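Local coordinates for IPT/TIG domain-containing protein BACOVA_02650 (Bacteroides ovatus, PDB 5E7H) that binds polysaccharide at the cell surface and probably captures xyloglucan before its transport into the periplasm for degradation, at residues H99-C104 against N133-Q138; I155-L160 against S216-A221; T173-Q178 against A246-Y251; Q178-E183 against G235-N240; N190-V195 against M208-S213. All blocks are in the same frame, centred on the assembly; numbering follows the deposited sequence.

Contact 1. Residues H99-C104 against N133-Q138; sequences HVWGDC and NYWWKQ
Trp101 and Trp135 meet rim to rim through the six-membered halves of their indoles: CH2 of Trp101 lies 3.8 Å from CH2 of Trp135, and each ring has the other at its edge, near its own plane. The side chains run at about a right angle to each other and the ring planes are inclined by roughly 36°, so neither indole stacks on its neighbour. Gln138 has CG between its backbone N and carbonyl carbon (chi1 64°) and bends at chi2. Its OE1 accepts a nearly straight bond from Asp103 N (2.9 Å, 177° at the hydrogen), while NE2 lies 3.4 Å above the Trp135 ring plane, toward the rim, and gives a weak bond to Trp136 O. In return, Gln138 N donates to Asp103 O at 2.9 Å. Asp103 passes slantwise across the extended Lys137 chain; OD1 is 3.7 Å from Lys137 CE but 4.4 Å from NZ, too far for a salt bridge. Lys137 NZ bonds to Thr126 O and to a water that in turn gives a weak bond to Asp103 OD1. A second water joins Asp103 OD2 to Trp136 O. The Trp101 ring stacks on that of Tyr140, and Val100 and Trp101 both face Tyr140 in a classic beta bulge. Two exposed tryptophans side by side near the edge of the five-stranded sheet are consistent with the aromatic platforms of carbohydrate-binding domains.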
# COMPACT_ATOMS: atom_id res chain seq x y z
N HIS A 99 -15.42 6.69 4.85
CA HIS A 99 -16.37 6.28 3.84
C HIS A 99 -17.62 7.15 3.88
O HIS A 99 -18.16 7.42 4.96
CB HIS A 99 -16.73 4.82 4.08
CG HIS A 99 -17.81 4.30 3.19
ND1 HIS A 99 -17.57 3.88 1.90
CD2 HIS A 99 -19.12 4.08 3.43
CE1 HIS A 99 -18.71 3.45 1.37
NE2 HIS A 99 -19.66 3.56 2.28
N VAL A 100 -18.09 7.61 2.72
CA VAL A 100 -19.35 8.35 2.65
C VAL A 100 -20.50 7.49 2.13
O VAL A 100 -21.55 7.40 2.78
CB VAL A 100 -19.21 9.60 1.74
CG1 VAL A 100 -20.48 10.47 1.79
CG2 VAL A 100 -17.98 10.41 2.17
N TRP A 101 -20.31 6.87 0.97
CA TRP A 101 -21.37 6.05 0.36
C TRP A 101 -20.76 5.05 -0.62
O TRP A 101 -19.62 5.20 -1.05
CB TRP A 101 -22.44 6.92 -0.33
CG TRP A 101 -21.98 7.71 -1.51
CD1 TRP A 101 -21.62 9.03 -1.52
CD2 TRP A 101 -21.83 7.26 -2.87
NE1 TRP A 101 -21.25 9.42 -2.78
CE2 TRP A 101 -21.38 8.35 -3.63
CE3 TRP A 101 -22.05 6.03 -3.51
CZ2 TRP A 101 -21.12 8.26 -5.00
CZ3 TRP A 101 -21.80 5.95 -4.87
CH2 TRP A 101 -21.33 7.05 -5.59
N GLY A 102 -21.53 4.01 -0.92
CA GLY A 102 -21.11 2.99 -1.85
C GLY A 102 -21.49 1.60 -1.40
O GLY A 102 -21.70 1.34 -0.21
N ASP A 103 -21.62 0.71 -2.38
CA ASP A 103 -21.86 -0.71 -2.13
C ASP A 103 -20.51 -1.39 -1.94
O ASP A 103 -19.80 -1.63 -2.91
CB ASP A 103 -22.64 -1.31 -3.30
CG ASP A 103 -23.06 -2.76 -3.07
OD1 ASP A 103 -22.70 -3.35 -2.04
OD2 ASP A 103 -23.75 -3.29 -3.96
N CYS A 104 -20.17 -1.69 -0.69
CA CYS A 104 -18.89 -2.31 -0.36
C CYS A 104 -18.99 -2.85 1.06
O CYS A 104 -20.05 -2.79 1.67
CB CYS A 104 -17.73 -1.33 -0.51
SG CYS A 104 -17.81 0.09 0.64
N ASN A 133 -20.41 -5.26 -16.80
CA ASN A 133 -21.11 -4.54 -15.75
C ASN A 133 -20.34 -3.29 -15.45
O ASN A 133 -19.19 -3.36 -15.04
CB ASN A 133 -21.24 -5.41 -14.49
CG ASN A 133 -22.21 -4.82 -13.49
OD1 ASN A 133 -22.12 -3.65 -13.14
ND2 ASN A 133 -23.17 -5.62 -13.05
N TYR A 134 -20.97 -2.14 -15.65
CA TYR A 134 -20.23 -0.88 -15.56
C TYR A 134 -20.58 -0.06 -14.32
O TYR A 134 -20.19 1.10 -14.19
CB TYR A 134 -20.47 -0.08 -16.84
CG TYR A 134 -20.09 -0.88 -18.07
CD1 TYR A 134 -18.76 -1.14 -18.36
CD2 TYR A 134 -21.06 -1.40 -18.90
CE1 TYR A 134 -18.40 -1.89 -19.46
CE2 TYR A 134 -20.71 -2.14 -20.02
CZ TYR A 134 -19.38 -2.39 -20.29
OH TYR A 134 -19.03 -3.13 -21.39
N TRP A 135 -21.30 -0.67 -13.38
CA TRP A 135 -21.55 -0.05 -12.08
C TRP A 135 -21.90 -1.15 -11.10
O TRP A 135 -22.96 -1.76 -11.20
CB TRP A 135 -22.68 1.00 -12.16
CG TRP A 135 -22.92 1.67 -10.83
CD1 TRP A 135 -23.91 1.40 -9.94
CD2 TRP A 135 -22.12 2.71 -10.24
NE1 TRP A 135 -23.79 2.20 -8.83
CE2 TRP A 135 -22.70 3.02 -8.99
CE3 TRP A 135 -20.98 3.40 -10.64
CZ2 TRP A 135 -22.18 4.00 -8.15
CZ3 TRP A 135 -20.45 4.37 -9.79
CH2 TRP A 135 -21.06 4.65 -8.56
N TRP A 136 -20.99 -1.43 -10.18
CA TRP A 136 -21.14 -2.58 -9.30
C TRP A 136 -20.86 -2.19 -7.85
O TRP A 136 -21.79 -1.73 -7.16
CB TRP A 136 -20.25 -3.72 -9.77
CG TRP A 136 -20.33 -4.93 -8.90
CD1 TRP A 136 -21.46 -5.55 -8.45
CD2 TRP A 136 -19.23 -5.65 -8.36
NE1 TRP A 136 -21.12 -6.62 -7.65
CE2 TRP A 136 -19.76 -6.71 -7.58
CE3 TRP A 136 -17.85 -5.50 -8.44
CZ2 TRP A 136 -18.95 -7.62 -6.90
CZ3 TRP A 136 -17.04 -6.41 -7.76
CH2 TRP A 136 -17.60 -7.45 -7.00
N LYS A 137 -19.61 -2.30 -7.40
CA LYS A 137 -19.27 -2.02 -6.01
C LYS A 137 -18.22 -0.94 -5.96
O LYS A 137 -17.36 -0.83 -6.84
CB LYS A 137 -18.81 -3.29 -5.28
CG LYS A 137 -19.98 -4.23 -4.98
CD LYS A 137 -19.67 -5.37 -4.03
CE LYS A 137 -20.95 -6.16 -3.79
NZ LYS A 137 -20.75 -7.20 -2.74
N GLN A 138 -18.30 -0.11 -4.92
CA GLN A 138 -17.44 1.06 -4.84
C GLN A 138 -17.48 1.68 -3.46
O GLN A 138 -18.38 1.41 -2.66
CB GLN A 138 -17.87 2.10 -5.91
CG GLN A 138 -19.28 2.69 -5.70
CD GLN A 138 -20.42 1.72 -5.95
OE1 GLN A 138 -21.31 1.57 -5.10
NE2 GLN A 138 -20.45 1.12 -7.13
O HOH W 1 -20.65 -5.51 -0.45
O HOH W 2 -24.34 -1.95 -6.49

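Contact 2. Residues I155-L160 against S216-A221; sequences IPIDDL and SVVADA
Ile157 takes part in both the polar and the apolar side of this contact with Val218, Asp220 and Ala221. The direct polar link is a backbone bond from Ile157 N to Ala221 O, 3.0 Å long and 166° at the hydrogen, with the donor tilted 34° from the carbonyl plane. The same oxygen accepts from a water, 2.8 Å away, which in turn accepts from Asp158 N. One carbonyl thus serves two successive N-H groups at the start of the 3-10 turn 157-159, the first directly and the second through water. A CA-H...O contact from Pro156 CA, 3.5 Å from Ala221 O, adds a third, weaker approach to this atom.

With CG1 anti to the carbonyl carbon (chi1 -64°), CG1 of Ile157 makes a close van der Waals contact with a second carbonyl oxygen, Asp220 O, at 3.2 Å. The apolar packing is separate: CD1 and CG2 of Ile157 each come within 4.0 Å of Val218 CG1. The two side chains cross at about a right angle, and the CG1 methyl of Val218 meets both isoleucine branches. Val218 also packs on Phe226 and Met181, and Leu214 touches Ile157.

Asp220 OD1 forms a salt bridge with Arg229, outside both segments. The whole is loop-to-loop packing at one end of the beta-sandwich, joining the 3-10 turn before strand 160-168 to the connection from strand 207-213 to helix 223-227.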
# COMPACT_ATOMS: atom_id res chain seq x y z
N ILE A 155 5.75 20.93 -4.50
CA ILE A 155 6.21 19.65 -5.05
C ILE A 155 5.41 19.28 -6.30
O ILE A 155 4.19 19.24 -6.27
CB ILE A 155 6.12 18.52 -4.04
CG1 ILE A 155 6.90 18.85 -2.77
CG2 ILE A 155 6.55 17.20 -4.66
CD1 ILE A 155 8.39 19.09 -2.99
N PRO A 156 6.08 18.98 -7.41
CA PRO A 156 5.32 18.50 -8.57
C PRO A 156 4.57 17.20 -8.34
O PRO A 156 5.08 16.30 -7.66
CB PRO A 156 6.41 18.28 -9.62
CG PRO A 156 7.50 19.17 -9.22
CD PRO A 156 7.50 19.14 -7.72
N ILE A 157 3.36 17.11 -8.89
CA ILE A 157 2.60 15.88 -8.83
C ILE A 157 3.42 14.73 -9.44
O ILE A 157 3.34 13.59 -8.96
CB ILE A 157 1.23 16.04 -9.54
CG1 ILE A 157 0.37 17.08 -8.80
CG2 ILE A 157 0.53 14.69 -9.71
CD1 ILE A 157 0.01 16.75 -7.39
N ASP A 158 4.20 15.05 -10.48
CA ASP A 158 5.09 14.07 -11.12
C ASP A 158 6.09 13.44 -10.16
O ASP A 158 6.64 12.37 -10.47
CB ASP A 158 5.88 14.73 -12.28
CG ASP A 158 5.04 14.92 -13.53
OD1 ASP A 158 4.08 14.16 -13.75
OD2 ASP A 158 5.37 15.84 -14.32
N ASP A 159 6.35 14.09 -9.03
CA ASP A 159 7.33 13.58 -8.05
C ASP A 159 6.67 12.82 -6.89
O ASP A 159 7.35 12.48 -5.91
CB ASP A 159 8.16 14.72 -7.49
CG ASP A 159 9.06 15.37 -8.53
OD1 ASP A 159 9.25 14.79 -9.62
OD2 ASP A 159 9.59 16.46 -8.22
N LEU A 160 5.35 12.56 -6.98
CA LEU A 160 4.59 11.88 -5.93
C LEU A 160 3.97 10.58 -6.43
O LEU A 160 3.67 10.44 -7.62
CB LEU A 160 3.48 12.82 -5.40
CG LEU A 160 3.98 14.12 -4.77
CD1 LEU A 160 2.80 15.03 -4.45
CD2 LEU A 160 4.81 13.85 -3.53
N SER A 216 -1.20 9.61 -12.48
CA SER A 216 -2.17 8.73 -13.14
C SER A 216 -3.58 8.91 -12.58
O SER A 216 -4.53 8.36 -13.16
CB SER A 216 -1.74 7.26 -13.02
OG SER A 216 -1.90 6.78 -11.72
N VAL A 217 -3.74 9.68 -11.50
CA VAL A 217 -5.09 9.97 -11.00
C VAL A 217 -5.28 11.48 -10.76
O VAL A 217 -6.42 11.92 -10.58
CB VAL A 217 -5.47 9.07 -9.74
CG1 VAL A 217 -4.45 8.06 -9.37
CG2 VAL A 217 -6.09 9.81 -8.57
N VAL A 218 -4.22 12.29 -10.90
CA VAL A 218 -4.28 13.73 -10.65
C VAL A 218 -3.67 14.47 -11.85
O VAL A 218 -2.55 14.15 -12.26
CB VAL A 218 -3.51 14.09 -9.35
CG1 VAL A 218 -3.32 15.62 -9.23
CG2 VAL A 218 -4.21 13.48 -8.11
N ALA A 219 -4.40 15.46 -12.38
CA ALA A 219 -3.99 16.17 -13.59
C ALA A 219 -3.22 17.47 -13.33
O ALA A 219 -2.66 18.06 -14.25
CB ALA A 219 -5.20 16.48 -14.43
N ASP A 220 -3.22 17.92 -12.08
CA ASP A 220 -2.64 19.21 -11.71
C ASP A 220 -1.10 19.19 -11.72
O ASP A 220 -0.47 18.14 -11.66
CB ASP A 220 -3.17 19.61 -10.34
CG ASP A 220 -4.68 19.49 -10.26
OD1 ASP A 220 -5.37 20.39 -10.77
OD2 ASP A 220 -5.18 18.47 -9.74
N ALA A 221 -0.51 20.38 -11.80
CA ALA A 221 0.93 20.50 -11.91
C ALA A 221 1.65 20.24 -10.59
O ALA A 221 2.62 19.46 -10.54
CB ALA A 221 1.28 21.87 -12.43
O HOH W 3 3.77 17.51 -12.16

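Contact 3. Residues T173-Q178 against A246-Y251; sequences TGPVFQ and ATIEVY
Ile248 meets Pro175 and Phe177 inside the beta-sandwich, where strand 246-259 of one sheet faces strand 176-181 of the other and the two are held by apolar packing. From CB, the isoleucine divides. Its short branch, CG2, is anti to the carbonyl carbon and rests 3.8 Å from Pro175 CG, the two side chains running antiparallel alongside one another. The long branch leaves through CG1, placed between backbone N and carbonyl carbon (chi1 75°), and runs extended to CD1, which ends 4.1 Å from Phe177 CZ. Pro175 CG also touches Ala246 CB, so the proline ring lies against two alternate residues of the strand. The backbones stay well apart: even the nearest CA atoms, those of Phe177 and Val250, are 10.5 Å from each other, and side chains fill the interval. Phe252, further along the same strand, meets the Phe177 ring edge-to-face. Phe177 and Val250 approach tip to tip, with Phe177 CZ 4.0 Å from Val250 CB.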
# COMPACT_ATOMS: atom_id res chain seq x y z
N THR A 173 -10.27 -12.57 -14.03
CA THR A 173 -10.21 -12.11 -15.40
C THR A 173 -11.49 -11.37 -15.75
O THR A 173 -12.57 -11.98 -15.83
CB THR A 173 -10.01 -13.27 -16.39
OG1 THR A 173 -8.85 -14.02 -16.03
CG2 THR A 173 -9.85 -12.73 -17.81
N GLY A 174 -11.36 -10.07 -15.95
CA GLY A 174 -12.49 -9.22 -16.32
C GLY A 174 -12.55 -7.99 -15.43
O GLY A 174 -12.41 -6.86 -15.90
N PRO A 175 -12.74 -8.20 -14.12
CA PRO A 175 -12.93 -7.05 -13.24
C PRO A 175 -11.72 -6.12 -13.18
O PRO A 175 -10.58 -6.59 -13.27
CB PRO A 175 -13.22 -7.70 -11.88
CG PRO A 175 -13.86 -9.00 -12.25
CD PRO A 175 -13.12 -9.46 -13.46
N VAL A 176 -12.00 -4.83 -13.07
CA VAL A 176 -10.95 -3.80 -12.94
C VAL A 176 -11.39 -2.73 -11.97
O VAL A 176 -12.57 -2.61 -11.65
CB VAL A 176 -10.62 -3.13 -14.29
CG1 VAL A 176 -10.06 -4.12 -15.28
CG2 VAL A 176 -11.86 -2.40 -14.86
N PHE A 177 -10.42 -1.91 -11.54
CA PHE A 177 -10.66 -0.83 -10.60
C PHE A 177 -10.38 0.52 -11.21
O PHE A 177 -9.49 0.68 -12.05
CB PHE A 177 -9.81 -1.01 -9.34
CG PHE A 177 -10.19 -2.20 -8.53
CD1 PHE A 177 -11.16 -2.09 -7.53
CD2 PHE A 177 -9.64 -3.44 -8.78
CE1 PHE A 177 -11.55 -3.20 -6.79
CE2 PHE A 177 -10.02 -4.55 -8.02
CZ PHE A 177 -10.99 -4.43 -7.04
N GLN A 178 -11.18 1.49 -10.79
CA GLN A 178 -10.96 2.91 -11.05
C GLN A 178 -10.61 3.58 -9.73
O GLN A 178 -11.26 3.34 -8.72
CB GLN A 178 -12.20 3.56 -11.67
CG GLN A 178 -12.10 5.07 -11.83
CD GLN A 178 -13.36 5.73 -12.28
OE1 GLN A 178 -14.44 5.13 -12.31
NE2 GLN A 178 -13.23 6.98 -12.63
N ALA A 246 -17.75 -13.02 -12.80
CA ALA A 246 -16.58 -13.31 -11.99
C ALA A 246 -16.88 -13.07 -10.54
O ALA A 246 -17.70 -12.23 -10.20
CB ALA A 246 -15.42 -12.43 -12.42
N THR A 247 -16.15 -13.76 -9.66
CA THR A 247 -16.27 -13.52 -8.24
C THR A 247 -14.89 -13.10 -7.79
O THR A 247 -13.90 -13.72 -8.17
CB THR A 247 -16.80 -14.78 -7.52
OG1 THR A 247 -18.14 -15.05 -7.99
CG2 THR A 247 -16.81 -14.60 -6.02
N ILE A 248 -14.82 -12.01 -7.04
CA ILE A 248 -13.52 -11.53 -6.58
C ILE A 248 -13.60 -11.25 -5.08
O ILE A 248 -14.68 -11.18 -4.51
CB ILE A 248 -13.07 -10.26 -7.35
CG1 ILE A 248 -13.84 -9.00 -6.90
CG2 ILE A 248 -13.20 -10.49 -8.87
CD1 ILE A 248 -13.37 -7.69 -7.54
N GLU A 249 -12.43 -11.12 -4.46
CA GLU A 249 -12.35 -10.79 -3.04
C GLU A 249 -11.09 -9.98 -2.85
O GLU A 249 -9.98 -10.54 -2.86
CB GLU A 249 -12.37 -12.05 -2.17
CG GLU A 249 -12.38 -11.75 -0.70
CD GLU A 249 -12.39 -12.99 0.17
OE1 GLU A 249 -12.39 -14.14 -0.35
OE2 GLU A 249 -12.41 -12.81 1.40
N VAL A 250 -11.25 -8.67 -2.73
CA VAL A 250 -10.12 -7.74 -2.71
C VAL A 250 -10.28 -6.79 -1.54
O VAL A 250 -11.36 -6.24 -1.33
CB VAL A 250 -10.02 -6.94 -4.03
CG1 VAL A 250 -8.80 -6.03 -4.03
CG2 VAL A 250 -9.99 -7.90 -5.22
N TYR A 251 -9.20 -6.59 -0.78
CA TYR A 251 -9.21 -5.66 0.35
C TYR A 251 -8.17 -4.59 0.15
O TYR A 251 -7.14 -4.84 -0.48
CB TYR A 251 -8.95 -6.39 1.69
CG TYR A 251 -9.96 -7.50 1.94
CD1 TYR A 251 -11.20 -7.22 2.49
CD2 TYR A 251 -9.70 -8.80 1.54
CE1 TYR A 251 -12.15 -8.20 2.65
CE2 TYR A 251 -10.64 -9.80 1.71
CZ TYR A 251 -11.87 -9.49 2.26
OH TYR A 251 -12.85 -10.45 2.43

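Contact 4. Residues Q178-E183 against G235-N240; sequences QIAMCE and GVYATN
An antiparallel strand pair within the five-stranded sheet of the sandwich brings Gln178, Ile179 and Ala180 alongside Tyr237, Val236 and Gly235. Gln178 with Tyr237 and Ala180 with Gly235 are hydrogen-bonded pairs, each closed by two reciprocal backbone bonds: Gln178 N to Tyr237 O is 2.8 Å, and Gly235 N to Ala180 O is 2.9 Å. Ile179 and Val236 form the non-hydrogen-bonded pair between them and turn their side chains into the sandwich, where Ile179 touches Leu162 and Phe164.

On the other face, Gln178 has CG anti to the backbone N (chi1 174°) and an extended chain that passes beside the Tyr237 ring. Its OE1 reaches 3.9 Å from Tyr237 CD1, with amide and ring planes 41° apart, and Gln178 O lies at the ring edge, 3.7 Å from the same CD1. Ala180 CB approaches Tyr237 CE1 obliquely at 4.3 Å. Gly235, lacking a side chain on this face, leaves room for the phenol: Tyr237 OH passes over it to bond with His233 NE2. Tyr237 further touches Trp135 and Gln138 on the adjoining strand. Regular antiparallel pairing of this kind, with one face packed against the opposing sheet, is the framework of a beta-sandwich.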
# COMPACT_ATOMS: atom_id res chain seq x y z
N GLN A 178 -11.18 1.49 -10.79
CA GLN A 178 -10.96 2.91 -11.05
C GLN A 178 -10.61 3.58 -9.73
O GLN A 178 -11.26 3.34 -8.72
CB GLN A 178 -12.20 3.56 -11.67
CG GLN A 178 -12.10 5.07 -11.83
CD GLN A 178 -13.36 5.73 -12.28
OE1 GLN A 178 -14.44 5.13 -12.31
NE2 GLN A 178 -13.23 6.98 -12.63
N ILE A 179 -9.57 4.42 -9.73
CA ILE A 179 -9.27 5.27 -8.58
C ILE A 179 -9.35 6.73 -9.06
O ILE A 179 -8.68 7.11 -10.03
CB ILE A 179 -7.89 4.98 -7.98
CG1 ILE A 179 -7.81 3.52 -7.52
CG2 ILE A 179 -7.63 5.93 -6.81
CD1 ILE A 179 -6.43 3.08 -6.95
N ALA A 180 -10.19 7.52 -8.40
CA ALA A 180 -10.43 8.91 -8.77
C ALA A 180 -10.24 9.78 -7.54
O ALA A 180 -10.50 9.34 -6.42
CB ALA A 180 -11.81 9.09 -9.34
N MET A 181 -9.80 11.02 -7.75
CA MET A 181 -9.70 12.00 -6.68
C MET A 181 -10.33 13.33 -7.10
O MET A 181 -10.29 13.72 -8.28
CB MET A 181 -8.25 12.23 -6.30
CG MET A 181 -7.59 11.06 -5.61
SD MET A 181 -5.86 11.42 -5.34
CE MET A 181 -5.37 9.92 -4.52
N CYS A 182 -10.89 14.03 -6.12
CA CYS A 182 -11.43 15.39 -6.29
C CYS A 182 -12.52 15.51 -7.35
O CYS A 182 -12.72 16.57 -7.95
CB CYS A 182 -10.33 16.38 -6.63
SG CYS A 182 -8.98 16.39 -5.43
N GLU A 183 -13.23 14.41 -7.57
CA GLU A 183 -14.27 14.30 -8.58
C GLU A 183 -13.76 14.68 -9.97
O GLU A 183 -14.55 15.06 -10.84
CB GLU A 183 -15.50 15.15 -8.20
CG GLU A 183 -16.22 14.57 -6.99
CD GLU A 183 -17.62 15.11 -6.80
OE1 GLU A 183 -18.20 15.65 -7.77
OE2 GLU A 183 -18.14 14.98 -5.68
N GLY A 235 -12.19 8.02 -4.54
CA GLY A 235 -13.16 6.98 -4.87
C GLY A 235 -12.45 5.77 -5.44
O GLY A 235 -11.52 5.91 -6.23
N VAL A 236 -12.89 4.59 -5.02
CA VAL A 236 -12.40 3.31 -5.54
C VAL A 236 -13.62 2.57 -6.09
O VAL A 236 -14.58 2.31 -5.37
CB VAL A 236 -11.70 2.48 -4.45
CG1 VAL A 236 -11.28 1.11 -4.96
CG2 VAL A 236 -10.49 3.25 -3.89
N TYR A 237 -13.60 2.26 -7.38
CA TYR A 237 -14.79 1.74 -8.07
C TYR A 237 -14.43 0.47 -8.82
O TYR A 237 -13.50 0.46 -9.61
CB TYR A 237 -15.37 2.75 -9.06
CG TYR A 237 -15.60 4.14 -8.52
CD1 TYR A 237 -14.54 5.04 -8.42
CD2 TYR A 237 -16.87 4.56 -8.15
CE1 TYR A 237 -14.74 6.30 -7.95
CE2 TYR A 237 -17.07 5.83 -7.67
CZ TYR A 237 -16.00 6.70 -7.58
OH TYR A 237 -16.19 7.98 -7.09
N ALA A 238 -15.21 -0.59 -8.60
CA ALA A 238 -14.97 -1.85 -9.30
C ALA A 238 -16.04 -2.08 -10.36
O ALA A 238 -17.23 -1.89 -10.10
CB ALA A 238 -14.95 -3.03 -8.31
N THR A 239 -15.63 -2.51 -11.54
CA THR A 239 -16.54 -2.86 -12.63
C THR A 239 -16.04 -4.15 -13.27
O THR A 239 -14.96 -4.65 -12.92
CB THR A 239 -16.63 -1.77 -13.70
OG1 THR A 239 -15.31 -1.49 -14.21
CG2 THR A 239 -17.26 -0.51 -13.15
N ASN A 240 -16.82 -4.67 -14.21
CA ASN A 240 -16.40 -5.84 -14.95
C ASN A 240 -16.67 -5.73 -16.44
O ASN A 240 -17.72 -6.18 -16.94
CB ASN A 240 -17.09 -7.10 -14.41
CG ASN A 240 -16.62 -8.34 -15.12
OD1 ASN A 240 -15.58 -8.32 -15.78
ND2 ASN A 240 -17.38 -9.42 -15.01

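Contact 5. Residues N190-V195 against M208-S213; sequences NGYVPV and MQCSVS
Tyr192 has CG anti to its backbone N (chi1 -178°), and its ring meets Cys210 and Val212, while Met208, whose CG sits between N and carbonyl carbon (chi1 54°), stretches in full extension toward Pro194. The contact joins the two sheets of the beta-sandwich: Tyr192 ends the outermost strand 189-192 of the five-stranded sheet, and strand 207-213 belongs to the other sheet, beside strand 160-168. Gly191 and Tyr192 together face Phe177 as a G1 beta bulge, at which the chain turns a corner.

The tyrosine touches with two parts. CE1 of Tyr192 lies 3.9 Å from Val212 CG1, which comes at the ring obliquely, and OH of Tyr192 is 3.7 Å from Cys210 CB. Pro194 CB touches two sulfur-bearing side chains, 3.7 Å from Met208 CE and 4.0 Å from Cys210 SG. Met208 SD, in turn, lies beside the carbonyl carbon of Val195, and Pro194 also packs on Phe177.

Two waters also link the segments. The phenol oxygen of Tyr192 accepts a weak 3.4 Å bond from Val195 N. A water lies in the plane of the ring, 2.7 Å from Tyr192 OH, and donates to Ser211 O. A second water donates to Val195 O at 2.8 Å and accepts from Ser211 N.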
# COMPACT_ATOMS: atom_id res chain seq x y z
N ASN A 190 -8.05 4.30 -14.67
CA ASN A 190 -9.07 3.32 -15.03
C ASN A 190 -8.44 2.02 -15.48
O ASN A 190 -7.29 1.99 -15.93
CB ASN A 190 -9.99 3.85 -16.11
CG ASN A 190 -11.09 4.71 -15.55
OD1 ASN A 190 -12.07 4.21 -14.97
ND2 ASN A 190 -10.94 6.00 -15.70
N GLY A 191 -9.21 0.94 -15.38
CA GLY A 191 -8.77 -0.36 -15.86
C GLY A 191 -7.65 -1.00 -15.08
O GLY A 191 -6.90 -1.83 -15.61
N TYR A 192 -7.55 -0.64 -13.81
CA TYR A 192 -6.43 -1.07 -12.97
C TYR A 192 -6.66 -2.42 -12.33
O TYR A 192 -7.70 -2.67 -11.73
CB TYR A 192 -6.15 -0.03 -11.88
CG TYR A 192 -4.97 -0.38 -11.00
CD1 TYR A 192 -3.68 -0.31 -11.50
CD2 TYR A 192 -5.13 -0.80 -9.68
CE1 TYR A 192 -2.58 -0.64 -10.72
CE2 TYR A 192 -4.03 -1.13 -8.90
CZ TYR A 192 -2.77 -1.05 -9.43
OH TYR A 192 -1.66 -1.40 -8.68
N VAL A 193 -5.67 -3.30 -12.47
CA VAL A 193 -5.62 -4.55 -11.74
C VAL A 193 -4.46 -4.47 -10.74
O VAL A 193 -3.33 -4.21 -11.16
CB VAL A 193 -5.42 -5.75 -12.69
CG1 VAL A 193 -5.37 -7.06 -11.91
CG2 VAL A 193 -6.54 -5.78 -13.75
N PRO A 194 -4.74 -4.66 -9.44
CA PRO A 194 -3.66 -4.56 -8.43
C PRO A 194 -2.46 -5.43 -8.73
O PRO A 194 -2.62 -6.63 -9.01
CB PRO A 194 -4.35 -5.01 -7.16
CG PRO A 194 -5.79 -4.60 -7.36
CD PRO A 194 -6.05 -4.88 -8.81
N VAL A 195 -1.27 -4.82 -8.72
CA VAL A 195 -0.01 -5.54 -8.88
C VAL A 195 0.96 -5.04 -7.82
O VAL A 195 0.93 -3.89 -7.41
CB VAL A 195 0.62 -5.37 -10.28
CG1 VAL A 195 -0.21 -6.09 -11.34
CG2 VAL A 195 0.79 -3.90 -10.64
N MET A 208 -0.05 -7.08 -0.33
CA MET A 208 1.02 -6.47 -1.11
C MET A 208 0.88 -4.96 -1.06
O MET A 208 -0.23 -4.43 -0.82
CB MET A 208 1.00 -6.94 -2.56
CG MET A 208 -0.32 -6.76 -3.23
SD MET A 208 -0.25 -7.25 -4.98
CE MET A 208 -1.99 -7.17 -5.38
N GLN A 209 2.00 -4.28 -1.27
CA GLN A 209 1.96 -2.85 -1.51
C GLN A 209 1.77 -2.61 -2.99
O GLN A 209 2.50 -3.16 -3.82
CB GLN A 209 3.24 -2.18 -1.03
CG GLN A 209 3.30 -0.70 -1.39
CD GLN A 209 4.58 -0.06 -0.87
OE1 GLN A 209 4.61 0.52 0.22
NE2 GLN A 209 5.64 -0.23 -1.61
N CYS A 210 0.79 -1.78 -3.33
CA CYS A 210 0.57 -1.30 -4.68
C CYS A 210 0.97 0.17 -4.75
O CYS A 210 0.76 0.91 -3.78
CB CYS A 210 -0.89 -1.44 -5.09
SG CYS A 210 -1.52 -3.13 -5.03
N SER A 211 1.49 0.59 -5.89
CA SER A 211 1.98 1.94 -6.08
C SER A 211 1.65 2.39 -7.50
O SER A 211 1.90 1.65 -8.45
CB SER A 211 3.50 2.00 -5.85
OG SER A 211 3.96 3.33 -5.84
N VAL A 212 1.09 3.59 -7.64
CA VAL A 212 0.96 4.22 -8.96
C VAL A 212 1.46 5.67 -8.92
O VAL A 212 1.40 6.31 -7.88
CB VAL A 212 -0.50 4.19 -9.48
CG1 VAL A 212 -0.98 2.75 -9.64
CG2 VAL A 212 -1.43 4.96 -8.56
N SER A 213 1.96 6.18 -10.04
CA SER A 213 2.28 7.60 -10.10
C SER A 213 1.03 8.41 -9.75
O SER A 213 -0.08 8.12 -10.21
CB SER A 213 2.78 8.01 -11.48
OG SER A 213 4.05 7.45 -11.73
O HOH W 4 0.68 -0.47 -9.78
O HOH W 5 2.37 -1.52 -7.81

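How the contacts relate
All five contacts lie in the xyloglucan-binding domain. Contacts 1 and 4 are neighbours in the five-stranded sheet, joined where Lys137 O accepts from Ala238 N at 2.8 Å. Contact 4 shares Gln178 with contact 3, which reaches the opposing sheet. Contact 5 spans the sheets as well, its Tyr192 O pairing with Phe177 N of contact 3. Contact 2 lies at one end, yet its Val217 CG2 packs 3.6 Å from Met181 CG of contact 4. Sodium ions lie about 11 Å from the Asp220 side chain (contact 2) and 13 Å from that of Cys104 (contact 1), so neither contact forms a metal site. Contact 1 puts exposed tryptophans on the sheet whose inner side contact 3 packs, consistent with a glycan-binding surface.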